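PDB 4F3V: ESX-1 secretion system protein EccA1, which probably hydrolyses ATP to power export of ESX-1 virulence factors such as EsxA and EsxB, and is represented here by its N-terminal TPR domain. Local coordinates for residues G89-I94 with K141-G146; E189-L194 with W212-A217. One frame throughout, in Å; residues are numbered along the deposited sequence.

Interaction 1 (G89-I94 with K141-G146); sequences GLYGDI and KAVVYG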
ATOM      1  N   GLY A  89      -0.751   2.085   1.043  1.00 17.84           N
ATOM      2  CA  GLY A  89       0.162   3.135   1.482  1.00 18.23           C
ATOM      3  C   GLY A  89      -0.453   4.030   2.556  1.00 19.17           C
ATOM      4  O   GLY A  89      -1.231   3.562   3.406  1.00 19.79           O
ATOM      5  N   LEU A  90      -0.128   5.320   2.501  1.00 18.56           N
ATOM      6  CA  LEU A  90      -0.645   6.274   3.461  1.00 20.05           C
ATOM      7  C   LEU A  90      -2.143   6.592   3.263  1.00 20.30           C
ATOM      8  O   LEU A  90      -2.738   7.250   4.111  1.00 20.06           O
ATOM      9  CB  LEU A  90       0.163   7.582   3.395  1.00 19.75           C
ATOM     10  CG  LEU A  90      -0.043   8.419   2.121  1.00 19.33           C
ATOM     11  CD1 LEU A  90      -1.116   9.491   2.350  1.00 19.77           C
ATOM     12  CD2 LEU A  90       1.279   9.058   1.665  1.00 19.15           C
ATOM     13  N   TYR A  91      -2.725   6.160   2.137  1.00 19.46           N
ATOM     14  CA  TYR A  91      -4.068   6.607   1.732  1.00 19.94           C
ATOM     15  C   TYR A  91      -5.172   5.807   2.417  1.00 21.31           C
ATOM     16  O   TYR A  91      -6.238   6.334   2.708  1.00 22.01           O
ATOM     17  CB  TYR A  91      -4.236   6.541   0.198  1.00 19.05           C
ATOM     18  CG  TYR A  91      -3.161   7.308  -0.557  1.00 18.30           C
ATOM     19  CD1 TYR A  91      -3.044   8.686  -0.447  1.00 18.28           C
ATOM     20  CD2 TYR A  91      -2.226   6.644  -1.336  1.00 17.91           C
ATOM     21  CE1 TYR A  91      -2.055   9.381  -1.127  1.00 17.71           C
ATOM     22  CE2 TYR A  91      -1.224   7.332  -2.002  1.00 17.11           C
ATOM     23  CZ  TYR A  91      -1.148   8.685  -1.901  1.00 17.08           C
ATOM     24  OH  TYR A  91      -0.154   9.329  -2.573  1.00 16.77           O
ATOM     25  N   GLY A  92      -4.926   4.534   2.684  1.00 21.85           N
ATOM     26  CA  GLY A  92      -5.969   3.693   3.227  1.00 23.21           C
ATOM     27  C   GLY A  92      -5.475   2.290   3.478  1.00 23.54           C
ATOM     28  O   GLY A  92      -4.322   1.962   3.190  1.00 23.30           O
ATOM     29  N   ASP A  93      -6.362   1.475   4.034  1.00 24.58           N
ATOM     30  CA  ASP A  93      -6.097   0.064   4.299  1.00 24.82           C
ATOM     31  C   ASP A  93      -6.670  -0.717   3.124  1.00 23.36           C
ATOM     32  O   ASP A  93      -7.875  -0.936   3.032  1.00 24.39           O
ATOM     33  CB  ASP A  93      -6.735  -0.360   5.628  1.00 27.10           C
ATOM     34  CG  ASP A  93      -6.426  -1.821   5.997  1.00 28.63           C
ATOM     35  OD1 ASP A  93      -5.889  -2.568   5.131  1.00 28.22           O
ATOM     36  OD2 ASP A  93      -6.738  -2.234   7.150  1.00 31.24           O
ATOM     37  N   ILE A  94      -5.807  -1.043   2.176  1.00 21.98           N
ATOM     38  CA  ILE A  94      -6.228  -1.714   0.952  1.00 21.22           C
ATOM     39  C   ILE A  94      -5.322  -2.923   0.750  1.00 20.33           C
ATOM     40  O   ILE A  94      -4.081  -2.802   0.777  1.00 19.05           O
ATOM     41  CB  ILE A  94      -6.144  -0.753  -0.280  1.00 20.82           C
ATOM     42  CG1 ILE A  94      -6.946   0.545  -0.023  1.00 21.61           C
ATOM     43  CG2 ILE A  94      -6.610  -1.432  -1.567  1.00 19.80           C
ATOM     44  CD1 ILE A  94      -6.731   1.654  -1.027  1.00 21.12           C
ATOM     45  N   LYS A 141       2.572   3.758  -7.996  1.00 16.31           N
ATOM     46  CA  LYS A 141       3.425   4.939  -8.082  1.00 16.95           C
ATOM     47  C   LYS A 141       2.930   6.074  -7.177  1.00 16.39           C
ATOM     48  O   LYS A 141       3.730   6.754  -6.556  1.00 16.58           O
ATOM     49  CB  LYS A 141       3.596   5.397  -9.522  1.00 17.41           C
ATOM     50  CG  LYS A 141       4.443   4.434 -10.335  1.00 18.01           C
ATOM     51  CD  LYS A 141       4.762   5.004 -11.714  1.00 19.14           C
ATOM     52  CE  LYS A 141       5.672   4.092 -12.520  1.00 20.08           C
ATOM     53  NZ  LYS A 141       6.160   4.774 -13.773  1.00 20.60           N
ATOM     54  N   ALA A 142       1.616   6.256  -7.111  1.00 15.99           N
ATOM     55  CA  ALA A 142       0.980   7.213  -6.217  1.00 15.78           C
ATOM     56  C   ALA A 142       1.322   6.892  -4.754  1.00 15.38           C
ATOM     57  O   ALA A 142       1.608   7.791  -3.951  1.00 15.66           O
ATOM     58  CB  ALA A 142      -0.531   7.220  -6.446  1.00 16.06           C
ATOM     59  N   VAL A 143       1.374   5.601  -4.432  1.00 14.76           N
ATOM     60  CA  VAL A 143       1.808   5.149  -3.116  1.00 14.32           C
ATOM     61  C   VAL A 143       3.282   5.502  -2.844  1.00 14.08           C
ATOM     62  O   VAL A 143       3.608   6.041  -1.795  1.00 13.99           O
ATOM     63  CB  VAL A 143       1.583   3.618  -2.906  1.00 13.92           C
ATOM     64  CG1 VAL A 143       2.345   3.134  -1.693  1.00 13.55           C
ATOM     65  CG2 VAL A 143       0.087   3.275  -2.793  1.00 14.01           C
ATOM     66  N   VAL A 144       4.165   5.198  -3.797  1.00 13.90           N
ATOM     67  CA  VAL A 144       5.584   5.445  -3.646  1.00 13.95           C
ATOM     68  C   VAL A 144       5.889   6.949  -3.567  1.00 14.44           C
ATOM     69  O   VAL A 144       6.612   7.418  -2.650  1.00 14.16           O
ATOM     70  CB  VAL A 144       6.394   4.785  -4.784  1.00 14.28           C
ATOM     71  CG1 VAL A 144       7.906   5.103  -4.682  1.00 13.94           C
ATOM     72  CG2 VAL A 144       6.137   3.287  -4.802  1.00 13.62           C
ATOM     73  N   TYR A 145       5.335   7.706  -4.512  1.00 14.58           N
ATOM     74  CA  TYR A 145       5.534   9.153  -4.545  1.00 14.95           C
ATOM     75  C   TYR A 145       4.939   9.802  -3.270  1.00 14.92           C
ATOM     76  O   TYR A 145       5.533  10.723  -2.700  1.00 15.19           O
ATOM     77  CB  TYR A 145       4.906   9.773  -5.818  1.00 15.09           C
ATOM     78  CG  TYR A 145       5.688   9.543  -7.111  1.00 15.74           C
ATOM     79  CD1 TYR A 145       7.076   9.747  -7.179  1.00 16.07           C
ATOM     80  CD2 TYR A 145       5.032   9.198  -8.280  1.00 16.58           C
ATOM     81  CE1 TYR A 145       7.783   9.536  -8.352  1.00 16.80           C
ATOM     82  CE2 TYR A 145       5.719   9.016  -9.464  1.00 16.77           C
ATOM     83  CZ  TYR A 145       7.085   9.204  -9.505  1.00 17.14           C
ATOM     84  OH  TYR A 145       7.710   8.993 -10.689  1.00 17.61           O
ATOM     85  N   GLY A 146       3.781   9.322  -2.827  1.00 14.58           N
ATOM     86  CA  GLY A 146       3.133   9.876  -1.620  1.00 14.96           C
ATOM     87  C   GLY A 146       3.993   9.662  -0.398  1.00 15.47           C
ATOM     88  O   GLY A 146       4.114  10.558   0.457  1.00 15.44           O
TER
HETATM   89  O   HOH W   1       2.206   5.920   0.632  1.00 17.55           O

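Interaction 2 (E189-L194 with W212-A217); sequences EAERRL and WYLAMA. With SO4 (sulfate ion), chain E.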
ATOM      1  N   GLU A 189      -9.923  22.540  -3.290  1.00 27.93           N
ATOM      2  CA  GLU A 189      -9.837  21.378  -4.160  1.00 27.51           C
ATOM      3  C   GLU A 189      -9.770  20.078  -3.330  1.00 25.24           C
ATOM      4  O   GLU A 189     -10.461  19.108  -3.653  1.00 24.12           O
ATOM      5  CB  GLU A 189      -8.627  21.507  -5.105  1.00 28.99           C
ATOM      6  CG  GLU A 189      -8.368  20.247  -5.927  1.00 29.12           C
ATOM      7  CD  GLU A 189      -7.269  20.381  -6.960  1.00 29.96           C
ATOM      8  OE1 GLU A 189      -6.639  21.466  -7.098  1.00 30.78           O
ATOM      9  OE2 GLU A 189      -7.029  19.365  -7.635  1.00 30.50           O
ATOM     10  N   ALA A 190      -8.929  20.061  -2.294  1.00 23.37           N
ATOM     11  CA  ALA A 190      -8.822  18.909  -1.395  1.00 23.08           C
ATOM     12  C   ALA A 190     -10.189  18.523  -0.820  1.00 23.68           C
ATOM     13  O   ALA A 190     -10.569  17.364  -0.838  1.00 22.88           O
ATOM     14  CB  ALA A 190      -7.843  19.177  -0.261  1.00 22.26           C
ATOM     15  N   GLU A 191     -10.950  19.508  -0.372  1.00 25.19           N
ATOM     16  CA  GLU A 191     -12.277  19.249   0.198  1.00 26.26           C
ATOM     17  C   GLU A 191     -13.254  18.684  -0.814  1.00 26.48           C
ATOM     18  O   GLU A 191     -13.940  17.717  -0.515  1.00 25.55           O
ATOM     19  CB  GLU A 191     -12.823  20.516   0.838  1.00 27.98           C
ATOM     20  CG  GLU A 191     -12.033  20.915   2.068  1.00 28.34           C
ATOM     21  CD  GLU A 191     -12.153  22.388   2.418  1.00 30.52           C
ATOM     22  OE1 GLU A 191     -12.693  23.165   1.607  1.00 30.80           O
ATOM     23  OE2 GLU A 191     -11.671  22.763   3.518  1.00 32.54           O
ATOM     24  N   ARG A 192     -13.285  19.241  -2.024  1.00 27.93           N
ATOM     25  CA  ARG A 192     -14.119  18.673  -3.094  1.00 29.74           C
ATOM     26  C   ARG A 192     -13.709  17.199  -3.402  1.00 28.03           C
ATOM     27  O   ARG A 192     -14.537  16.291  -3.390  1.00 26.01           O
ATOM     28  CB  ARG A 192     -14.013  19.512  -4.384  1.00 33.43           C
ATOM     29  CG  ARG A 192     -14.887  18.991  -5.529  1.00 37.05           C
ATOM     30  CD  ARG A 192     -14.786  19.798  -6.822  1.00 40.85           C
ATOM     31  NE  ARG A 192     -13.407  19.916  -7.319  1.00 43.31           N
ATOM     32  CZ  ARG A 192     -12.778  19.059  -8.136  1.00 44.22           C
ATOM     33  NH1 ARG A 192     -13.367  17.949  -8.591  1.00 45.28           N
ATOM     34  NH2 ARG A 192     -11.525  19.313  -8.499  1.00 44.89           N
ATOM     35  N   ARG A 193     -12.426  16.961  -3.635  1.00 26.09           N
ATOM     36  CA  ARG A 193     -11.989  15.616  -4.011  1.00 25.53           C
ATOM     37  C   ARG A 193     -12.155  14.588  -2.900  1.00 24.72           C
ATOM     38  O   ARG A 193     -12.537  13.446  -3.175  1.00 25.21           O
ATOM     39  CB  ARG A 193     -10.546  15.613  -4.515  1.00 24.74           C
ATOM     40  CG  ARG A 193     -10.365  16.449  -5.754  1.00 25.57           C
ATOM     41  CD  ARG A 193      -8.958  16.315  -6.285  1.00 25.24           C
ATOM     42  NE  ARG A 193      -8.714  17.176  -7.434  1.00 26.62           N
ATOM     43  CZ  ARG A 193      -9.159  16.937  -8.670  1.00 27.92           C
ATOM     44  NH1 ARG A 193      -9.902  15.862  -8.939  1.00 27.83           N
ATOM     45  NH2 ARG A 193      -8.859  17.785  -9.652  1.00 29.35           N
ATOM     46  N   LEU A 194     -11.859  14.974  -1.663  1.00 24.05           N
ATOM     47  CA  LEU A 194     -11.961  14.047  -0.538  1.00 23.91           C
ATOM     48  C   LEU A 194     -13.425  13.735  -0.222  1.00 25.28           C
ATOM     49  O   LEU A 194     -13.755  12.592   0.125  1.00 26.28           O
ATOM     50  CB  LEU A 194     -11.232  14.589   0.696  1.00 23.47           C
ATOM     51  CG  LEU A 194      -9.693  14.638   0.590  1.00 23.93           C
ATOM     52  CD1 LEU A 194      -9.102  15.357   1.821  1.00 23.07           C
ATOM     53  CD2 LEU A 194      -9.101  13.240   0.395  1.00 21.54           C
ATOM     54  N   TRP A 212      -8.968  13.036   8.264  1.00 21.17           N
ATOM     55  CA  TRP A 212      -7.809  13.790   8.719  1.00 22.08           C
ATOM     56  C   TRP A 212      -7.483  14.953   7.836  1.00 21.76           C
ATOM     57  O   TRP A 212      -7.303  16.066   8.301  1.00 21.63           O
ATOM     58  CB  TRP A 212      -6.580  12.886   8.817  1.00 22.24           C
ATOM     59  CG  TRP A 212      -5.338  13.623   9.203  1.00 23.30           C
ATOM     60  CD1 TRP A 212      -4.259  13.978   8.382  1.00 24.13           C
ATOM     61  CD2 TRP A 212      -4.975  14.086  10.540  1.00 24.95           C
ATOM     62  NE1 TRP A 212      -3.300  14.636   9.102  1.00 24.83           N
ATOM     63  CE2 TRP A 212      -3.666  14.728  10.412  1.00 25.99           C
ATOM     64  CE3 TRP A 212      -5.589  14.039  11.797  1.00 25.63           C
ATOM     65  CZ2 TRP A 212      -3.021  15.301  11.506  1.00 27.39           C
ATOM     66  CZ3 TRP A 212      -4.931  14.612  12.887  1.00 27.19           C
ATOM     67  CH2 TRP A 212      -3.677  15.241  12.743  1.00 28.03           C
ATOM     68  N   TYR A 213      -7.406  14.709   6.539  1.00 21.14           N
ATOM     69  CA  TYR A 213      -7.040  15.771   5.611  1.00 20.85           C
ATOM     70  C   TYR A 213      -8.170  16.772   5.391  1.00 20.86           C
ATOM     71  O   TYR A 213      -7.901  17.963   5.188  1.00 21.23           O
ATOM     72  CB  TYR A 213      -6.466  15.187   4.306  1.00 20.13           C
ATOM     73  CG  TYR A 213      -5.026  14.738   4.484  1.00 20.07           C
ATOM     74  CD1 TYR A 213      -3.987  15.671   4.556  1.00 22.06           C
ATOM     75  CD2 TYR A 213      -4.697  13.406   4.612  1.00 20.58           C
ATOM     76  CE1 TYR A 213      -2.657  15.281   4.742  1.00 22.44           C
ATOM     77  CE2 TYR A 213      -3.373  13.001   4.800  1.00 20.72           C
ATOM     78  CZ  TYR A 213      -2.363  13.939   4.852  1.00 21.85           C
ATOM     79  OH  TYR A 213      -1.060  13.538   5.034  1.00 23.08           O
ATOM     80  N   LEU A 214      -9.424  16.318   5.450  1.00 20.47           N
ATOM     81  CA  LEU A 214     -10.549  17.272   5.469  1.00 20.91           C
ATOM     82  C   LEU A 214     -10.420  18.173   6.685  1.00 21.55           C
ATOM     83  O   LEU A 214     -10.597  19.384   6.567  1.00 22.17           O
ATOM     84  CB  LEU A 214     -11.921  16.579   5.484  1.00 20.70           C
ATOM     85  CG  LEU A 214     -12.491  16.025   4.161  1.00 21.17           C
ATOM     86  CD1 LEU A 214     -13.700  15.103   4.417  1.00 21.04           C
ATOM     87  CD2 LEU A 214     -12.878  17.191   3.234  1.00 21.37           C
ATOM     88  N   ALA A 215     -10.138  17.594   7.859  1.00 22.06           N
ATOM     89  CA  ALA A 215     -10.032  18.388   9.102  1.00 23.15           C
ATOM     90  C   ALA A 215      -8.914  19.390   8.983  1.00 24.84           C
ATOM     91  O   ALA A 215      -9.075  20.576   9.335  1.00 26.61           O
ATOM     92  CB  ALA A 215      -9.828  17.504  10.329  1.00 23.60           C
ATOM     93  N   MET A 216      -7.769  18.936   8.488  1.00 24.99           N
ATOM     94  CA  MET A 216      -6.621  19.834   8.309  1.00 26.27           C
ATOM     95  C   MET A 216      -6.921  20.948   7.303  1.00 26.55           C
ATOM     96  O   MET A 216      -6.564  22.104   7.536  1.00 29.09           O
ATOM     97  CB  MET A 216      -5.376  19.050   7.890  1.00 25.90           C
ATOM     98  CG  MET A 216      -4.770  18.194   8.997  1.00 27.29           C
ATOM     99  SD  MET A 216      -4.284  19.094  10.489  1.00 29.91           S
ATOM    100  CE  MET A 216      -5.453  18.513  11.707  1.00 29.84           C
ATOM    101  N   ALA A 217      -7.579  20.616   6.190  1.00 25.86           N
ATOM    102  CA  ALA A 217      -7.965  21.650   5.228  1.00 26.52           C
ATOM    103  C   ALA A 217      -8.897  22.689   5.861  1.00 28.33           C
ATOM    104  O   ALA A 217      -8.729  23.898   5.642  1.00 28.51           O
ATOM    105  CB  ALA A 217      -8.612  21.061   3.996  1.00 24.67           C
TER
HETATM  106  S   SO4 E1003     -11.367  16.408 -12.319  1.00 62.13           S
HETATM  107  O1  SO4 E1003     -12.357  17.053 -11.422  1.00 62.06           O
HETATM  108  O2  SO4 E1003     -10.681  15.357 -11.545  1.00 58.32           O
HETATM  109  O3  SO4 E1003     -12.030  15.754 -13.465  1.00 64.28           O
HETATM  110  O4  SO4 E1003     -10.419  17.442 -12.807  1.00 58.37           O

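Interaction 1 (G89-I94 with K141-G146)
A single direct hydrogen bond ties the loop 89-94 to the helix 134-147: the hydroxyl of Y91 donates to the backbone carbonyl of A142, OH to O 2.7 Å. The donor stands above the carbonyl plane, and the same oxygen also takes the helical bond from G146 N; two donors therefore grip A142 O. A water adds a second link, accepting from L90 N and donating to V143 O, so that a loop amide and a carbonyl one residue further along the helix are both satisfied.

Apolar contact surrounds these bonds. With CG anti to its own carbonyl carbon (chi1 -55°), the Y91 ring reaches the helix edge-on, CE2 lying 3.9 Å from V143 CA, while L90 CG rests over the centre of one ring face. This is a β-hairpin connection, the loop between the antiparallel strands 84-86 and 95-97, laid against a helix of the tetratricopeptide-repeat domain. Y91 also touches A176 of helix 167-183, and its ring meets that of W139.

Glycine suits both backbones at the interface. The lack of a CB lets the Y91 hydroxyl come to 3.5 Å (OH) from G146 CA, and lets G89 CA lie close to V143 CG1; the positive phi of G89 also favours glycine. L90 CD2 meets G146 O at 3.4 Å.

Interaction 2 (E189-L194 with W212-A217)
L194, E191 and L214 all carry CG anti to their own carbonyl carbon and beside the backbone N (chi1 -69° in L194 and -79° in L214), and from there each reaches the opposite helix. L194 points at helix 207-221 from its first bond and sends CD1 to 3.6 Å from Y213 CB; its CB lies 4.0 Å from L214 CG. L214 returns the contact beside it, its CD2 branch pressing on the backbone at 3.7 Å from E191 CA. A leucine from each helix thus packs between the helices, whose axes come within 9.5 Å and run nearly antiparallel at 152°, as in a helical hairpin of this TPR-type domain.

E191 sets off beside the interface, but its chain, extended beyond CG, brings its end nearer the other helix and crosses L214 obliquely. Its methylenes supply apolar surface, and OE2 comes within 3.5 Å of A217 CB, where the small alanine admits the carboxylate close to the helix. Q221 offers OE1 a weak hydrogen bond, and R218 forms a long, weak ion pair with OE2.

On the other flank of helix 187-198, R193 grips one oxygen of E189, one turn earlier, with NE and NH2. The NE bond, 2.8 Å to OE2, uses the anti lone pair. R192 NH2 lies over the centre of the R193 guanidinium face, and the like charges are probably eased by a sulfate, likely from the crystallisation liquor, to which R193 NH1 gives a nearly straight bond (2.8 Å to O2) and R192 NH1 a more bent one to O1.

Helix 167-183 meets the pair through E189, R193 and Y213, while helix 224-237 packs on W212, L214 and A215, so both the preceding and the following helix of the chain pack on the pair.

Both contacts are largely buried, but the centre of interaction 1 lies about 5 Å, and that of interaction 2 about 21 Å, from the centre of the chain; their own centres are 17 Å apart. They share no element and do not touch, yet helix 167-183 borders both: its V179 meets L90 in the first and Y213 in the second. Interaction 1 seats an irregular loop on a helix, and the Y91 hydroxyl and a water link it to carbonyls of the helix, the water also taking a loop amide. Interaction 2 joins two regular helices whose backbones are bonded internally, so apolar branches do most of the joining; one carboxylate, that of E191, lies at the interface, and the arginines and sulfate stay on the flank.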